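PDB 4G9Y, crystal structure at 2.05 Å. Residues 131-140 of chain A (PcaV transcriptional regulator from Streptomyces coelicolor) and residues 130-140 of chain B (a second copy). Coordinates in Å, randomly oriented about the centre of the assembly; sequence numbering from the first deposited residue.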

ATOM      1  N   VAL A 131       9.250   2.158  20.701  1.00 19.08           N
ATOM      2  CA  VAL A 131       8.458   0.925  20.744  1.00 18.42           C
ATOM      3  C   VAL A 131       7.731   0.678  19.414  1.00 19.99           C
ATOM      4  O   VAL A 131       7.731  -0.452  18.897  1.00 17.56           O
ATOM      5  CB  VAL A 131       7.472   0.926  21.940  1.00 20.53           C
ATOM      6  CG1 VAL A 131       6.416  -0.170  21.790  1.00 16.82           C
ATOM      7  CG2 VAL A 131       8.243   0.723  23.240  1.00 25.79           C
ATOM      8  N   PHE A 132       7.168   1.746  18.842  1.00 19.42           N
ATOM      9  CA  PHE A 132       6.470   1.703  17.545  1.00 20.41           C
ATOM     10  C   PHE A 132       7.392   1.074  16.502  1.00 20.07           C
ATOM     11  O   PHE A 132       7.011   0.143  15.794  1.00 14.35           O
ATOM     12  CB  PHE A 132       6.065   3.139  17.177  1.00 15.76           C
ATOM     13  CG  PHE A 132       5.476   3.325  15.796  1.00 19.50           C
ATOM     14  CD1 PHE A 132       4.104   3.269  15.595  1.00 17.68           C
ATOM     15  CD2 PHE A 132       6.286   3.669  14.724  1.00 21.48           C
ATOM     16  CE1 PHE A 132       3.553   3.515  14.338  1.00 20.69           C
ATOM     17  CE2 PHE A 132       5.756   3.893  13.459  1.00 21.32           C
ATOM     18  CZ  PHE A 132       4.372   3.827  13.262  1.00 19.75           C
ATOM     19  N   PHE A 133       8.624   1.552  16.422  1.00 14.81           N
ATOM     20  CA  PHE A 133       9.568   0.976  15.449  1.00 21.63           C
ATOM     21  C   PHE A 133       9.932  -0.472  15.755  1.00 19.17           C
ATOM     22  O   PHE A 133       9.966  -1.316  14.860  1.00 17.97           O
ATOM     23  CB  PHE A 133      10.839   1.821  15.341  1.00 21.70           C
ATOM     24  CG  PHE A 133      10.671   3.005  14.464  1.00 24.85           C
ATOM     25  CD1 PHE A 133      10.857   2.896  13.092  1.00 34.53           C
ATOM     26  CD2 PHE A 133      10.281   4.216  14.991  1.00 22.90           C
ATOM     27  CE1 PHE A 133      10.666   3.990  12.258  1.00 35.19           C
ATOM     28  CE2 PHE A 133      10.082   5.315  14.171  1.00 26.42           C
ATOM     29  CZ  PHE A 133      10.270   5.203  12.802  1.00 29.52           C
ATOM     30  N   ASP A 134      10.213  -0.749  17.020  1.00 15.97           N
ATOM     31  CA  ASP A 134      10.590  -2.097  17.430  1.00 22.74           C
ATOM     32  C   ASP A 134       9.514  -3.105  17.078  1.00 19.61           C
ATOM     33  O   ASP A 134       9.809  -4.129  16.461  1.00 14.37           O
ATOM     34  CB  ASP A 134      10.872  -2.179  18.933  1.00 18.70           C
ATOM     35  CG  ASP A 134      11.285  -3.598  19.369  1.00 33.44           C
ATOM     36  OD1 ASP A 134      12.286  -4.117  18.834  1.00 37.50           O
ATOM     37  OD2 ASP A 134      10.601  -4.202  20.227  1.00 32.33           O
ATOM     38  N   LEU A 135       8.270  -2.814  17.453  1.00 16.01           N
ATOM     39  CA  LEU A 135       7.183  -3.760  17.231  1.00 16.79           C
ATOM     40  C   LEU A 135       6.899  -3.977  15.748  1.00 22.22           C
ATOM     41  O   LEU A 135       6.698  -5.104  15.307  1.00 16.89           O
ATOM     42  CB  LEU A 135       5.900  -3.305  17.932  1.00 16.89           C
ATOM     43  CG  LEU A 135       5.996  -3.129  19.442  1.00 18.48           C
ATOM     44  CD1 LEU A 135       4.626  -2.732  20.014  1.00 17.23           C
ATOM     45  CD2 LEU A 135       6.585  -4.367  20.127  1.00 21.96           C
ATOM     46  N   ILE A 136       6.845  -2.892  14.979  1.00 11.24           N
ATOM     47  CA  ILE A 136       6.539  -3.026  13.568  1.00 11.18           C
ATOM     48  C   ILE A 136       7.669  -3.778  12.850  1.00 16.01           C
ATOM     49  O   ILE A 136       7.421  -4.656  12.012  1.00 15.49           O
ATOM     50  CB  ILE A 136       6.269  -1.646  12.933  1.00 16.62           C
ATOM     51  CG1 ILE A 136       4.985  -1.061  13.523  1.00 20.68           C
ATOM     52  CG2 ILE A 136       6.130  -1.767  11.425  1.00 13.84           C
ATOM     53  CD1 ILE A 136       4.696   0.387  13.064  1.00 16.71           C
ATOM     54  N   ARG A 137       8.914  -3.465  13.197  1.00 16.29           N
ATOM     55  CA  ARG A 137      10.034  -4.199  12.593  1.00 17.77           C
ATOM     56  C   ARG A 137       9.992  -5.680  12.900  1.00 17.47           C
ATOM     57  O   ARG A 137      10.249  -6.490  12.021  1.00 16.29           O
ATOM     58  CB  ARG A 137      11.381  -3.648  13.029  1.00 17.83           C
ATOM     59  CG  ARG A 137      11.734  -2.380  12.333  1.00 28.62           C
ATOM     60  CD  ARG A 137      13.150  -1.974  12.694  1.00 36.61           C
ATOM     61  NE  ARG A 137      13.473  -0.697  12.079  1.00 37.16           N
ATOM     62  CZ  ARG A 137      14.027   0.308  12.736  1.00 40.99           C
ATOM     63  NH1 ARG A 137      14.322   0.161  14.021  1.00 44.80           N
ATOM     64  NH2 ARG A 137      14.294   1.445  12.109  1.00 41.39           N
ATOM     65  N   ARG A 138       9.682  -6.039  14.143  1.00 15.69           N
ATOM     66  CA  ARG A 138       9.616  -7.452  14.503  1.00 18.95           C
ATOM     67  C   ARG A 138       8.535  -8.165  13.702  1.00 18.61           C
ATOM     68  O   ARG A 138       8.736  -9.283  13.240  1.00 16.33           O
ATOM     69  CB  ARG A 138       9.396  -7.633  16.010  1.00 18.51           C
ATOM     70  CG  ARG A 138      10.685  -7.429  16.835  1.00 21.79           C
ATOM     71  CD  ARG A 138      10.383  -7.168  18.316  1.00 23.03           C
ATOM     72  NE  ARG A 138       9.571  -8.223  18.923  1.00 21.32           N
ATOM     73  CZ  ARG A 138       8.984  -8.119  20.112  1.00 23.73           C
ATOM     74  NH1 ARG A 138       9.121  -7.014  20.832  1.00 21.33           N
ATOM     75  NH2 ARG A 138       8.273  -9.125  20.594  1.00 18.74           N
ATOM     76  N   VAL A 139       7.393  -7.508  13.523  1.00 14.79           N
ATOM     77  CA  VAL A 139       6.284  -8.111  12.784  1.00 12.07           C
ATOM     78  C   VAL A 139       6.632  -8.243  11.301  1.00 14.08           C
ATOM     79  O   VAL A 139       6.431  -9.300  10.695  1.00 16.29           O
ATOM     80  CB  VAL A 139       4.969  -7.292  12.971  1.00 16.22           C
ATOM     81  CG1 VAL A 139       3.883  -7.759  11.996  1.00 13.69           C
ATOM     82  CG2 VAL A 139       4.483  -7.425  14.408  1.00 15.08           C
ATOM     83  N   ALA A 140       7.162  -7.180  10.705  1.00 14.92           N
ATOM     84  CA  ALA A 140       7.488  -7.251   9.285  1.00 14.70           C
ATOM     85  C   ALA A 140       8.620  -8.257   9.025  1.00 18.58           C
ATOM     86  O   ALA A 140       8.588  -8.997   8.034  1.00 16.87           O
ATOM     87  CB  ALA A 140       7.856  -5.866   8.726  1.00 15.46           C
TER
ATOM     88  N   ALA B 130      -1.452  -5.573  22.034  1.00 20.12           N
ATOM     89  CA  ALA B 130      -2.370  -4.493  22.384  1.00 24.24           C
ATOM     90  C   ALA B 130      -1.695  -3.135  22.211  1.00 26.28           C
ATOM     91  O   ALA B 130      -2.319  -2.177  21.764  1.00 20.84           O
ATOM     92  CB  ALA B 130      -2.892  -4.660  23.805  1.00 21.07           C
ATOM     93  N   VAL B 131      -0.416  -3.047  22.568  1.00 19.08           N
ATOM     94  CA  VAL B 131       0.339  -1.811  22.346  1.00 18.42           C
ATOM     95  C   VAL B 131       0.489  -1.505  20.848  1.00 19.99           C
ATOM     96  O   VAL B 131       0.296  -0.356  20.417  1.00 17.56           O
ATOM     97  CB  VAL B 131       1.715  -1.850  23.058  1.00 20.53           C
ATOM     98  CG1 VAL B 131       2.636  -0.741  22.550  1.00 16.82           C
ATOM     99  CG2 VAL B 131       1.517  -1.705  24.564  1.00 25.79           C
ATOM    100  N   PHE B 132       0.774  -2.546  20.059  1.00 19.42           N
ATOM    101  CA  PHE B 132       0.909  -2.446  18.596  1.00 20.41           C
ATOM    102  C   PHE B 132      -0.343  -1.784  18.023  1.00 20.07           C
ATOM    103  O   PHE B 132      -0.262  -0.823  17.259  1.00 14.35           O
ATOM    104  CB  PHE B 132       1.125  -3.863  18.041  1.00 15.76           C
ATOM    105  CG  PHE B 132       1.124  -3.989  16.534  1.00 19.50           C
ATOM    106  CD1 PHE B 132       2.308  -3.915  15.814  1.00 17.68           C
ATOM    107  CD2 PHE B 132      -0.043  -4.298  15.853  1.00 21.48           C
ATOM    108  CE1 PHE B 132       2.321  -4.106  14.433  1.00 20.69           C
ATOM    109  CE2 PHE B 132      -0.053  -4.467  14.473  1.00 21.32           C
ATOM    110  CZ  PHE B 132       1.143  -4.382  13.753  1.00 19.75           C
ATOM    111  N   PHE B 133      -1.512  -2.268  18.413  1.00 14.81           N
ATOM    112  CA  PHE B 133      -2.757  -1.662  17.912  1.00 21.63           C
ATOM    113  C   PHE B 133      -2.960  -0.230  18.392  1.00 19.17           C
ATOM    114  O   PHE B 133      -3.336   0.649  17.616  1.00 17.97           O
ATOM    115  CB  PHE B 133      -3.975  -2.512  18.276  1.00 21.70           C
ATOM    116  CG  PHE B 133      -4.174  -3.659  17.358  1.00 24.85           C
ATOM    117  CD1 PHE B 133      -4.882  -3.497  16.174  1.00 34.53           C
ATOM    118  CD2 PHE B 133      -3.618  -4.887  17.641  1.00 22.90           C
ATOM    119  CE1 PHE B 133      -5.042  -4.556  15.290  1.00 35.19           C
ATOM    120  CE2 PHE B 133      -3.765  -5.951  16.766  1.00 26.42           C
ATOM    121  CZ  PHE B 133      -4.474  -5.787  15.586  1.00 29.52           C
ATOM    122  N   ASP B 134      -2.721  -0.005  19.676  1.00 15.97           N
ATOM    123  CA  ASP B 134      -2.896   1.323  20.254  1.00 22.74           C
ATOM    124  C   ASP B 134      -2.036   2.353  19.549  1.00 19.61           C
ATOM    125  O   ASP B 134      -2.541   3.398  19.137  1.00 14.37           O
ATOM    126  CB  ASP B 134      -2.566   1.343  21.749  1.00 18.70           C
ATOM    127  CG  ASP B 134      -2.764   2.740  22.367  1.00 33.44           C
ATOM    128  OD1 ASP B 134      -3.890   3.272  22.289  1.00 37.50           O
ATOM    129  OD2 ASP B 134      -1.794   3.316  22.912  1.00 32.33           O
ATOM    130  N   LEU B 135      -0.747   2.057  19.394  1.00 16.01           N
ATOM    131  CA  LEU B 135       0.173   3.019  18.802  1.00 16.79           C
ATOM    132  C   LEU B 135      -0.144   3.297  17.335  1.00 22.22           C
ATOM    133  O   LEU B 135      -0.123   4.443  16.896  1.00 16.89           O
ATOM    134  CB  LEU B 135       1.625   2.547  18.924  1.00 16.89           C
ATOM    135  CG  LEU B 135       2.127   2.312  20.343  1.00 18.48           C
ATOM    136  CD1 LEU B 135       3.608   1.904  20.317  1.00 17.23           C
ATOM    137  CD2 LEU B 135       1.864   3.517  21.253  1.00 21.96           C
ATOM    138  N   ILE B 136      -0.405   2.244  16.564  1.00 11.24           N
ATOM    139  CA  ILE B 136      -0.675   2.436  15.153  1.00 11.18           C
ATOM    140  C   ILE B 136      -1.990   3.207  14.966  1.00 16.01           C
ATOM    141  O   ILE B 136      -2.083   4.119  14.133  1.00 15.49           O
ATOM    142  CB  ILE B 136      -0.686   1.084  14.409  1.00 16.62           C
ATOM    143  CG1 ILE B 136       0.721   0.487  14.425  1.00 20.68           C
ATOM    144  CG2 ILE B 136      -1.149   1.265  12.973  1.00 13.84           C
ATOM    145  CD1 ILE B 136       0.795  -0.940  13.833  1.00 16.71           C
ATOM    146  N   ARG B 137      -3.002   2.870  15.760  1.00 16.29           N
ATOM    147  CA  ARG B 137      -4.263   3.619  15.672  1.00 17.77           C
ATOM    148  C   ARG B 137      -4.092   5.086  15.996  1.00 17.47           C
ATOM    149  O   ARG B 137      -4.667   5.928  15.321  1.00 16.29           O
ATOM    150  CB  ARG B 137      -5.336   3.040  16.580  1.00 17.83           C
ATOM    151  CG  ARG B 137      -5.943   1.798  16.028  1.00 28.62           C
ATOM    152  CD  ARG B 137      -7.108   1.366  16.899  1.00 36.61           C
ATOM    153  NE  ARG B 137      -7.657   0.111  16.409  1.00 37.16           N
ATOM    154  CZ  ARG B 137      -7.917  -0.923  17.191  1.00 40.99           C
ATOM    155  NH1 ARG B 137      -7.683  -0.829  18.493  1.00 44.80           N
ATOM    156  NH2 ARG B 137      -8.417  -2.037  16.675  1.00 41.39           N
ATOM    157  N   ARG B 138      -3.317   5.398  17.032  1.00 15.69           N
ATOM    158  CA  ARG B 138      -3.104   6.797  17.393  1.00 18.95           C
ATOM    159  C   ARG B 138      -2.417   7.549  16.261  1.00 18.61           C
ATOM    160  O   ARG B 138      -2.774   8.683  15.959  1.00 16.33           O
ATOM    161  CB  ARG B 138      -2.310   6.920  18.699  1.00 18.51           C
ATOM    162  CG  ARG B 138      -3.174   6.673  19.954  1.00 21.79           C
ATOM    163  CD  ARG B 138      -2.317   6.356  21.187  1.00 23.03           C
ATOM    164  NE  ARG B 138      -1.324   7.393  21.468  1.00 21.32           N
ATOM    165  CZ  ARG B 138      -0.319   7.247  22.327  1.00 23.73           C
ATOM    166  NH1 ARG B 138      -0.172   6.113  22.999  1.00 21.33           N
ATOM    167  NH2 ARG B 138       0.532   8.239  22.531  1.00 18.74           N
ATOM    168  N   VAL B 139      -1.442   6.909  15.623  1.00 14.79           N
ATOM    169  CA  VAL B 139      -0.707   7.550  14.533  1.00 12.07           C
ATOM    170  C   VAL B 139      -1.607   7.737  13.312  1.00 14.08           C
ATOM    171  O   VAL B 139      -1.651   8.819  12.717  1.00 16.29           O
ATOM    172  CB  VAL B 139       0.570   6.734  14.158  1.00 16.22           C
ATOM    173  CG1 VAL B 139       1.191   7.249  12.854  1.00 13.69           C
ATOM    174  CG2 VAL B 139       1.581   6.815  15.293  1.00 15.08           C
ATOM    175  N   ALA B 140      -2.336   6.695  12.929  1.00 14.92           N
ATOM    176  CA  ALA B 140      -3.193   6.819  11.755  1.00 14.70           C
ATOM    177  C   ALA B 140      -4.327   7.825  11.999  1.00 18.58           C
ATOM    178  O   ALA B 140      -4.681   8.604  11.105  1.00 16.87           O
ATOM    179  CB  ALA B 140      -3.761   5.454  11.330  1.00 15.46           C
TER

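The two stretches are helices from two copies of one chain, crossing with 115° between their N-to-C directions and 10.1 Å between axes at closest approach. No hydrogen bond spans them; the 407 Å² buried, both sides summed, rests on apolar packing, and each contact recurs with the chains exchanged.

Phe A132 and Phe B132 cover most, with 78 and 76 Å² masked. Their CA-to-CB bonds point sideways, yet with chi1 at 173° (t) the ring ends come nearer the partner helix. Phe A132 CE1 lies 4.0 Å from Val B139 CG2 and 4.1 Å from Ile B136 CG1, both oblique to the ring, while Leu B135 CB sits at its edge.

The CA-to-CB bonds of Leu A135 and Leu B135, which have 50 and 48 Å² covered, point toward the partner helix. Leu A135 CD1 reaches Val B131 CG1 at 3.8 Å and Phe B132 N at 3.9 Å, so its methyl packs against main chain as well as side chain. These Phe and Leu residues, with Ile 136 and Val 139 of both chains, are buried; their apolar side chains leave no polar group unsatisfied.

Across the twofold relating the stretches, like meets like: Ile A136 CD1 to Ile B136 CD1 is 4.2 Å, and the shorter, less buried Val A131 still meets its counterpart, CG1 to Val B131 CG1, at 3.9 Å. Charged Asp A134 and Arg A138 stay out of reach, salt-bridged within their own helix (Arg A138 NH1 to Asp A134 OD2, 3.2 Å).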